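Local coordinates for glutamate--tRNA ligase (Methanothermobacter thermautotrophicus, PDB 3AII), which attaches glutamate to tRNA by way of Glu-AMP, using ATP, as an archaeal non-discriminating glutamyl-tRNA synthetase, at residues A116-H121 against E366-L371; E156-E161 against G353-I358; R361-E366 against K387-L392. One frame throughout, in Å; residues are numbered along the deposited sequence.

The three contacts lie 10 to 12 Å apart, centre to centre, and all fall within the sequence range of the class I catalytic domain. Interaction 1 sets helix 111-126 against helix 365-375, and interaction 2 is nested along the chain inside the loop it closes, joining the end of helix 147-158 to the start of helix 355-360. Along the chain the segments of interactions 1 and 3 alternate; the two share Glu366, and interaction 3 brings the turn before helix 365-375 onto helix 386-397. Helix 365-375 is thus the common element, with one side toward the helices of the nucleotide-binding core and another toward helix 386-397, after which the chain continues into beta strands.

Interaction 1. Residues A116-H121 against E366-L371; sequences AAILNH and EAIRKL
Ile118 makes the apolar part of this contact, reaching from helix 111-126 to helix 365-375. Its CG1 branch runs out opposite the carbonyl carbon, which carries CD1 to 3.7 Å from CG2 of Ile368 and to 3.8 Å from CA of Arg369. The shorter branch, CG2, lies 4.0 Å from CG of Arg369, so isoleucine's two unequal arms suit the place. The short axes approach to 9.8 Å at a signed angle of -70°, a steep crossing that confines contact to few residues. Helix 111-126 begins within the predicted HIGH region of the class I synthetase fold and follows strand 98-101 through the loop of that region.

His121 and Arg369 meet as ring edge and guanidinium, with no hydrogen bond between them; the arginine has two deposited conformers, and the contact, described for one, is to that extent uncertain. NH2 of Arg369 comes up in the plane of the imidazole, 3.1 Å from CD2 of His121, the two flat groups standing 72° apart. A bend at chi3 (-65°) turns the guanidinium this way, where NH2 forms a salt bridge with Glu122 and NH1 bonds to Leu158 O. An alanine here removes the ring edge beside NH2, which would probably open a gap and leave the guanidinium less closely flanked.

Within helix 111-126, Ala116 O accepts both Asn120 N and Asn120 ND2, the latter at 2.7 Å, from opposite faces of its carbonyl plane.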
loop_
_atom_site.group_PDB
_atom_site.type_symbol
_atom_site.label_atom_id
_atom_site.label_comp_id
_atom_site.label_asym_id
_atom_site.label_seq_id
_atom_site.Cartn_x
_atom_site.Cartn_y
_atom_site.Cartn_z
ATOM N N ALA A 116 1.781 -6.284 7.227
ATOM C CA ALA A 116 1.039 -7.329 7.944
ATOM C C ALA A 116 0.765 -8.526 7.043
ATOM O O ALA A 116 0.866 -9.681 7.461
ATOM C CB ALA A 116 -0.274 -6.779 8.496
ATOM N N ALA A 117 0.406 -8.246 5.799
ATOM C CA ALA A 117 0.071 -9.319 4.864
ATOM C C ALA A 117 1.287 -10.186 4.574
ATOM O O ALA A 117 1.228 -11.415 4.632
ATOM C CB ALA A 117 -0.479 -8.735 3.578
ATOM N N ILE A 118 2.400 -9.528 4.273
ATOM C CA ILE A 118 3.636 -10.240 3.961
ATOM C C ILE A 118 4.145 -11.053 5.155
ATOM O O ILE A 118 4.477 -12.225 5.016
ATOM C CB ILE A 118 4.715 -9.264 3.467
ATOM C CG1 ILE A 118 4.342 -8.735 2.079
ATOM C CG2 ILE A 118 6.084 -9.954 3.419
ATOM C CD1 ILE A 118 4.964 -7.421 1.748
ATOM N N LEU A 119 4.193 -10.438 6.333
ATOM C CA LEU A 119 4.727 -11.134 7.494
ATOM C C LEU A 119 3.882 -12.357 7.837
ATOM O O LEU A 119 4.404 -13.441 8.084
ATOM C CB LEU A 119 4.844 -10.187 8.695
ATOM C CG LEU A 119 5.894 -9.096 8.508
ATOM C CD1 LEU A 119 5.843 -8.084 9.644
ATOM C CD2 LEU A 119 7.274 -9.726 8.390
ATOM N N ASN A 120 2.567 -12.192 7.833
ATOM C CA ASN A 120 1.703 -13.311 8.153
ATOM C C ASN A 120 1.791 -14.410 7.116
ATOM O O ASN A 120 1.786 -15.602 7.446
ATOM C CB ASN A 120 0.266 -12.836 8.343
ATOM C CG ASN A 120 0.053 -12.231 9.701
ATOM O OD1 ASN A 120 -0.071 -12.948 10.693
ATOM N ND2 ASN A 120 0.028 -10.909 9.767
ATOM N N HIS A 121 1.896 -14.010 5.856
ATOM C CA HIS A 121 2.081 -14.976 4.784
ATOM C C HIS A 121 3.424 -15.706 4.921
ATOM O O HIS A 121 3.480 -16.927 4.828
ATOM C CB HIS A 121 1.955 -14.291 3.434
ATOM C CG HIS A 121 2.318 -15.165 2.277
ATOM N ND1 HIS A 121 1.665 -16.348 2.002
ATOM C CD2 HIS A 121 3.268 -15.026 1.322
ATOM C CE1 HIS A 121 2.197 -16.900 0.924
ATOM N NE2 HIS A 121 3.173 -16.118 0.494
ATOM N N GLU A 366 7.962 -7.734 -5.411
ATOM C CA GLU A 366 9.125 -8.396 -4.827
ATOM C C GLU A 366 9.951 -7.431 -3.980
ATOM O O GLU A 366 10.559 -7.819 -2.975
ATOM C CB GLU A 366 10.001 -8.984 -5.940
ATOM C CG GLU A 366 9.405 -10.198 -6.662
ATOM C CD GLU A 366 8.274 -9.860 -7.633
ATOM O OE1 GLU A 366 8.222 -8.726 -8.164
ATOM O OE2 GLU A 366 7.432 -10.752 -7.878
ATOM N N ALA A 367 9.999 -6.170 -4.420
ATOM C CA ALA A 367 10.723 -5.130 -3.686
ATOM C C ALA A 367 10.047 -4.884 -2.339
ATOM O O ALA A 367 10.712 -4.737 -1.309
ATOM C CB ALA A 367 10.781 -3.830 -4.492
ATOM N N ILE A 368 8.718 -4.842 -2.356
ATOM C CA ILE A 368 7.943 -4.664 -1.132
ATOM C C ILE A 368 8.130 -5.848 -0.194
ATOM O O ILE A 368 8.345 -5.674 1.015
ATOM C CB ILE A 368 6.449 -4.492 -1.449
ATOM C CG1 ILE A 368 6.238 -3.264 -2.331
ATOM C CG2 ILE A 368 5.646 -4.365 -0.166
ATOM C CD1 ILE A 368 6.849 -2.009 -1.779
ATOM N N ARG A 369 8.053 -7.052 -0.749
ATOM C CA ARG A 369 8.222 -8.249 0.063
ATOM C C ARG A 369 9.602 -8.259 0.706
ATOM O O ARG A 369 9.730 -8.534 1.895
ATOM C CB ARG A 369 8.001 -9.528 -0.751
ATOM C CG ARG A 369 8.125 -10.798 0.091
ATOM C CD ARG A 369 7.779 -12.052 -0.701
ATOM N NE ARG A 369 6.379 -12.094 -1.117
ATOM C CZ ARG A 369 5.387 -12.609 -0.393
ATOM N NH1 ARG A 369 4.156 -12.602 -0.871
ATOM N NH2 ARG A 369 5.618 -13.129 0.811
ATOM N N LYS A 370 10.628 -7.936 -0.074
ATOM C CA LYS A 370 11.994 -7.961 0.446
ATOM C C LYS A 370 12.185 -6.955 1.578
ATOM O O LYS A 370 12.822 -7.263 2.587
ATOM C CB LYS A 370 13.024 -7.727 -0.668
ATOM C CG LYS A 370 14.453 -7.677 -0.150
ATOM C CD LYS A 370 15.489 -7.870 -1.241
ATOM C CE LYS A 370 16.899 -7.758 -0.656
ATOM N NZ LYS A 370 17.964 -8.151 -1.620
ATOM N N LEU A 371 11.615 -5.768 1.413
ATOM C CA LEU A 371 11.693 -4.725 2.431
ATOM C C LEU A 371 11.092 -5.223 3.738
ATOM O O LEU A 371 11.735 -5.185 4.791
ATOM C CB LEU A 371 10.934 -3.482 1.978
ATOM C CG LEU A 371 10.866 -2.378 3.040
ATOM C CD1 LEU A 371 12.259 -1.844 3.342
ATOM C CD2 LEU A 371 9.942 -1.257 2.607
#

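Interaction 2. Residues E156-E161 against G353-I358; sequences EWLGVE and GTLRAI
Leu355 sits between Trp157 and Leu158, so that one leucine at the first turn of helix 355-360 fills the angle made by two successive side chains at the end of helix 147-158. That helix closes in a Schellman motif: Gly159, with a positive phi of 86°, turns the chain out, and a side chain there would run into the preceding carbonyl oxygen, which explains the glycine.

Leu355 points its side chain across the contact and divides its contacts between the two neighbours. CD1 goes to Leu158, 3.7 Å from CD1 of that residue, the two side chains crossing at about a right angle. CB and CD2 go instead to the indole, with CB of Leu355 4.0 Å from CZ3 of Trp157.

Trp157 holds its CG opposite the backbone N (chi1 178°), which swings the six-membered ring out towards the start of helix 355-360; the carbonyl oxygen of Leu355 lies over one face of the ring. A large flat residue suits this partly exposed position, since it can bridge helix ends too far apart for a small side chain, and it also packs on Pro365.

Leu158 is buried, and Ala114 of helix 111-126 packs against it as well. The backbone of Leu355 is hydrogen-bonded to Leu109 of the predicted HIGH region, tying this helix start to the catalytic core. Thr354 caps the helix: its OG1 accepts from Ala357 N at 2.9 Å, with an N-H...O angle of 156°.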
loop_
_atom_site.group_PDB
_atom_site.type_symbol
_atom_site.label_atom_id
_atom_site.label_comp_id
_atom_site.label_asym_id
_atom_site.label_seq_id
_atom_site.Cartn_x
_atom_site.Cartn_y
_atom_site.Cartn_z
ATOM N N GLU A 156 -3.134 -10.823 -4.144
ATOM C CA GLU A 156 -2.619 -11.641 -5.239
ATOM C C GLU A 156 -1.406 -10.947 -5.853
ATOM O O GLU A 156 -0.384 -11.576 -6.120
ATOM C CB GLU A 156 -3.703 -11.895 -6.306
ATOM C CG GLU A 156 -4.840 -12.838 -5.857
ATOM C CD GLU A 156 -6.012 -12.838 -6.817
ATOM O OE1 GLU A 156 -6.066 -11.949 -7.689
ATOM O OE2 GLU A 156 -6.890 -13.719 -6.703
ATOM N N TRP A 157 -1.512 -9.643 -6.062
ATOM C CA TRP A 157 -0.398 -8.881 -6.616
ATOM C C TRP A 157 0.853 -9.036 -5.759
ATOM O O TRP A 157 1.962 -9.194 -6.289
ATOM C CB TRP A 157 -0.778 -7.410 -6.760
ATOM C CG TRP A 157 0.336 -6.550 -7.279
ATOM C CD1 TRP A 157 0.745 -6.439 -8.580
ATOM C CD2 TRP A 157 1.188 -5.682 -6.517
ATOM N NE1 TRP A 157 1.793 -5.556 -8.673
ATOM C CE2 TRP A 157 2.088 -5.079 -7.425
ATOM C CE3 TRP A 157 1.284 -5.360 -5.158
ATOM C CZ2 TRP A 157 3.068 -4.169 -7.020
ATOM C CZ3 TRP A 157 2.256 -4.454 -4.755
ATOM C CH2 TRP A 157 3.138 -3.866 -5.690
ATOM N N LEU A 158 0.677 -9.001 -4.437
ATOM C CA LEU A 158 1.797 -9.149 -3.511
ATOM C C LEU A 158 2.387 -10.540 -3.522
ATOM O O LEU A 158 3.475 -10.747 -2.998
ATOM C CB LEU A 158 1.382 -8.823 -2.074
ATOM C CG LEU A 158 1.193 -7.362 -1.739
ATOM C CD1 LEU A 158 0.596 -7.239 -0.348
ATOM C CD2 LEU A 158 2.552 -6.642 -1.830
ATOM N N GLY A 159 1.668 -11.502 -4.095
ATOM C CA GLY A 159 2.102 -12.889 -4.054
ATOM C C GLY A 159 1.680 -13.648 -2.807
ATOM O O GLY A 159 2.206 -14.719 -2.502
ATOM N N VAL A 160 0.712 -13.101 -2.082
ATOM C CA VAL A 160 0.234 -13.730 -0.864
ATOM C C VAL A 160 -0.799 -14.793 -1.235
ATOM O O VAL A 160 -1.697 -14.538 -2.033
ATOM C CB VAL A 160 -0.379 -12.673 0.082
ATOM C CG1 VAL A 160 -1.191 -13.323 1.203
ATOM C CG2 VAL A 160 0.728 -11.776 0.662
ATOM N N GLU A 161 -0.625 -15.985 -0.683
ATOM C CA GLU A 161 -1.606 -17.061 -0.801
ATOM C C GLU A 161 -2.293 -17.243 0.541
ATOM O O GLU A 161 -1.676 -17.061 1.593
ATOM C CB GLU A 161 -0.927 -18.373 -1.176
ATOM C CG GLU A 161 -0.285 -18.385 -2.551
ATOM C CD GLU A 161 0.231 -19.770 -2.938
ATOM O OE1 GLU A 161 0.575 -20.566 -2.036
ATOM O OE2 GLU A 161 0.295 -20.062 -4.147
ATOM N N GLY A 353 -0.268 6.380 -1.590
ATOM C CA GLY A 353 0.591 5.292 -1.160
ATOM C C GLY A 353 -0.065 3.928 -1.280
ATOM O O GLY A 353 0.342 2.983 -0.613
ATOM N N THR A 354 -1.087 3.816 -2.123
ATOM C CA THR A 354 -1.736 2.524 -2.328
ATOM C C THR A 354 -0.817 1.580 -3.096
ATOM O O THR A 354 0.059 2.023 -3.844
ATOM C CB THR A 354 -3.048 2.658 -3.119
ATOM O OG1 THR A 354 -2.785 3.284 -4.377
ATOM C CG2 THR A 354 -4.060 3.508 -2.351
ATOM N N LEU A 355 -1.011 0.278 -2.911
ATOM C CA LEU A 355 -0.301 -0.686 -3.750
ATOM C C LEU A 355 -0.625 -0.449 -5.230
ATOM O O LEU A 355 0.236 -0.600 -6.099
ATOM C CB LEU A 355 -0.651 -2.115 -3.328
ATOM C CG LEU A 355 -0.295 -2.428 -1.866
ATOM C CD1 LEU A 355 -0.568 -3.911 -1.576
ATOM C CD2 LEU A 355 1.151 -2.070 -1.563
ATOM N N ARG A 356 -1.864 -0.070 -5.523
ATOM C CA ARG A 356 -2.252 0.208 -6.908
ATOM C C ARG A 356 -1.463 1.362 -7.523
ATOM O O ARG A 356 -0.987 1.263 -8.659
ATOM C CB ARG A 356 -3.766 0.451 -7.007
ATOM C CG ARG A 356 -4.541 -0.850 -6.848
ATOM C CD ARG A 356 -5.959 -0.705 -6.283
ATOM N NE ARG A 356 -6.484 -2.059 -6.130
ATOM C CZ ARG A 356 -7.316 -2.646 -6.977
ATOM N NH1 ARG A 356 -7.797 -1.977 -8.019
ATOM N NH2 ARG A 356 -7.688 -3.899 -6.772
ATOM N N ALA A 357 -1.302 2.449 -6.774
ATOM C CA ALA A 357 -0.541 3.579 -7.281
ATOM C C ALA A 357 0.914 3.193 -7.513
ATOM O O ALA A 357 1.487 3.523 -8.557
ATOM C CB ALA A 357 -0.631 4.764 -6.326
ATOM N N ILE A 358 1.533 2.504 -6.556
ATOM C CA ILE A 358 2.950 2.185 -6.750
ATOM C C ILE A 358 3.167 1.139 -7.846
ATOM O O ILE A 358 4.147 1.219 -8.599
ATOM C CB ILE A 358 3.699 1.823 -5.451
ATOM C CG1 ILE A 358 3.109 0.586 -4.784
ATOM C CG2 ILE A 358 3.679 3.001 -4.482
ATOM C CD1 ILE A 358 3.902 0.127 -3.570
#

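Interaction 3. Residues R361-E366 against K387-L392; sequences RGIRPE and KKIYGL
The turn that joins helix 355-360 to helix 365-375 passes helix 386-397 with Ile363 and Tyr390 closest, their CA atoms 7.8 Å apart. Helix 355-360 ends in a Schellman motif at Gly362, whose positive phi would press any side chain against the carbonyl oxygen before it; Arg364 then takes the N-cap position of the next helix. Asn393 of helix 386-397 holds both sides of the turn, its ND2 hydrogen-bonded to Gly362 O and its OD1 to Arg364 N.

Ile363 supplies the apolar part. Its CG2 meets CG2 of Ile389 at 4.1 Å, the two side chains crossing at about a right angle, while CD1 lies 4.1 Å from CD1 of Tyr390, slanting to the ring. Two branches on one short side chain let this residue touch both neighbours.

Arginine and tyrosine suit the outer end of the contact because each combines a long reach with a polar tip. Tyr390 also meets the ring of His552, and Arg361 gives NE to Tyr550 O and NH2 to Ala551 O, so the pair links these catalytic-domain helices to the C-terminal strand 546-552. A bend at chi3 (50°) brings the guanidinium of Arg361 round to the phenol, with its plane 76° from that of the ring. Arg361 NH2 donates to Tyr390 OH over 2.8 Å in a nearly straight bond (172°), the oxygen lying in the guanidinium plane.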
loop_
_atom_site.group_PDB
_atom_site.type_symbol
_atom_site.label_atom_id
_atom_site.label_comp_id
_atom_site.label_asym_id
_atom_site.label_seq_id
_atom_site.Cartn_x
_atom_site.Cartn_y
_atom_site.Cartn_z
ATOM N N ARG A 361 3.360 2.700 -11.215
ATOM C CA ARG A 361 4.631 3.386 -11.456
ATOM C C ARG A 361 5.783 2.430 -11.787
ATOM O O ARG A 361 6.881 2.871 -12.139
ATOM C CB ARG A 361 4.996 4.229 -10.227
ATOM C CG ARG A 361 4.084 5.422 -10.042
ATOM C CD ARG A 361 4.291 6.068 -8.684
ATOM N NE ARG A 361 5.693 6.336 -8.413
ATOM C CZ ARG A 361 6.191 6.547 -7.200
ATOM N NH1 ARG A 361 5.395 6.501 -6.125
ATOM N NH2 ARG A 361 7.480 6.796 -7.053
ATOM N N GLY A 362 5.541 1.130 -11.657
ATOM C CA GLY A 362 6.568 0.135 -11.928
ATOM C C GLY A 362 7.345 -0.323 -10.707
ATOM O O GLY A 362 8.415 -0.930 -10.832
ATOM N N ILE A 363 6.821 -0.045 -9.518
ATOM C CA ILE A 363 7.392 -0.652 -8.317
ATOM C C ILE A 363 6.986 -2.130 -8.257
ATOM O O ILE A 363 5.800 -2.462 -8.343
ATOM C CB ILE A 363 6.908 0.046 -7.040
ATOM C CG1 ILE A 363 7.202 1.552 -7.094
ATOM C CG2 ILE A 363 7.530 -0.617 -5.816
ATOM C CD1 ILE A 363 8.660 1.894 -7.253
ATOM N N ARG A 364 7.962 -3.018 -8.091
ATOM C CA ARG A 364 7.732 -4.470 -8.085
ATOM C C ARG A 364 7.255 -4.990 -6.730
ATOM O O ARG A 364 7.745 -4.550 -5.684
ATOM C CB ARG A 364 9.032 -5.203 -8.438
ATOM C CG ARG A 364 9.554 -4.963 -9.845
ATOM C CD ARG A 364 8.957 -5.953 -10.835
ATOM N NE ARG A 364 9.722 -5.983 -12.078
ATOM C CZ ARG A 364 10.469 -7.008 -12.477
ATOM N NH1 ARG A 364 11.126 -6.938 -13.623
ATOM N NH2 ARG A 364 10.542 -8.109 -11.740
ATOM N N PRO A 365 6.331 -5.959 -6.730
ATOM C CA PRO A 365 5.876 -6.463 -5.435
ATOM C C PRO A 365 7.004 -7.164 -4.682
ATOM O O PRO A 365 6.997 -7.164 -3.450
ATOM C CB PRO A 365 4.751 -7.444 -5.801
ATOM C CG PRO A 365 4.968 -7.779 -7.248
ATOM C CD PRO A 365 5.610 -6.556 -7.865
ATOM N N GLU A 366 7.962 -7.734 -5.411
ATOM C CA GLU A 366 9.125 -8.396 -4.827
ATOM C C GLU A 366 9.951 -7.431 -3.980
ATOM O O GLU A 366 10.559 -7.819 -2.975
ATOM C CB GLU A 366 10.001 -8.984 -5.940
ATOM C CG GLU A 366 9.405 -10.198 -6.662
ATOM C CD GLU A 366 8.274 -9.860 -7.633
ATOM O OE1 GLU A 366 8.222 -8.726 -8.164
ATOM O OE2 GLU A 366 7.432 -10.752 -7.878
ATOM N N LYS A 387 12.884 6.126 -0.436
ATOM C CA LYS A 387 14.185 5.865 -1.038
ATOM C C LYS A 387 14.660 4.450 -0.743
ATOM O O LYS A 387 15.363 3.840 -1.544
ATOM C CB LYS A 387 15.217 6.906 -0.588
ATOM C CG LYS A 387 15.020 8.254 -1.272
ATOM C CD LYS A 387 15.933 9.342 -0.727
ATOM C CE LYS A 387 15.678 10.656 -1.459
ATOM N NZ LYS A 387 16.415 11.813 -0.879
ATOM N N LYS A 388 14.262 3.926 0.409
ATOM C CA LYS A 388 14.577 2.555 0.755
ATOM C C LYS A 388 13.868 1.588 -0.195
ATOM O O LYS A 388 14.445 0.597 -0.645
ATOM C CB LYS A 388 14.176 2.281 2.206
ATOM C CG LYS A 388 14.461 0.877 2.673
ATOM C CD LYS A 388 15.891 0.478 2.392
ATOM C CE LYS A 388 16.164 -0.920 2.913
ATOM N NZ LYS A 388 17.279 -1.581 2.187
ATOM N N ILE A 389 12.614 1.879 -0.503
ATOM C CA ILE A 389 11.862 1.013 -1.399
ATOM C C ILE A 389 12.434 1.157 -2.814
ATOM O O ILE A 389 12.585 0.170 -3.546
ATOM C CB ILE A 389 10.365 1.363 -1.388
ATOM C CG1 ILE A 389 9.746 1.011 -0.030
ATOM C CG2 ILE A 389 9.623 0.637 -2.509
ATOM C CD1 ILE A 389 8.325 1.495 0.126
ATOM N N TYR A 390 12.783 2.383 -3.184
ATOM C CA TYR A 390 13.311 2.635 -4.523
ATOM C C TYR A 390 14.634 1.908 -4.725
ATOM O O TYR A 390 14.912 1.391 -5.809
ATOM C CB TYR A 390 13.505 4.135 -4.770
ATOM C CG TYR A 390 12.233 4.957 -4.717
ATOM C CD1 TYR A 390 10.994 4.375 -4.943
ATOM C CD2 TYR A 390 12.280 6.326 -4.478
ATOM C CE1 TYR A 390 9.833 5.122 -4.900
ATOM C CE2 TYR A 390 11.120 7.084 -4.438
ATOM C CZ TYR A 390 9.901 6.476 -4.652
ATOM O OH TYR A 390 8.747 7.219 -4.623
ATOM N N GLY A 391 15.456 1.884 -3.682
ATOM C CA GLY A 391 16.726 1.188 -3.734
ATOM C C GLY A 391 16.575 -0.288 -4.053
ATOM O O GLY A 391 17.328 -0.840 -4.860
ATOM N N LEU A 392 15.600 -0.933 -3.420
ATOM C CA LEU A 392 15.348 -2.344 -3.665
ATOM C C LEU A 392 14.782 -2.548 -5.060
ATOM O O LEU A 392 15.138 -3.502 -5.757
ATOM C CB LEU A 392 14.371 -2.896 -2.625
ATOM C CG LEU A 392 14.942 -3.051 -1.217
ATOM C CD1 LEU A 392 13.816 -3.375 -0.250
ATOM C CD2 LEU A 392 16.010 -4.133 -1.197
#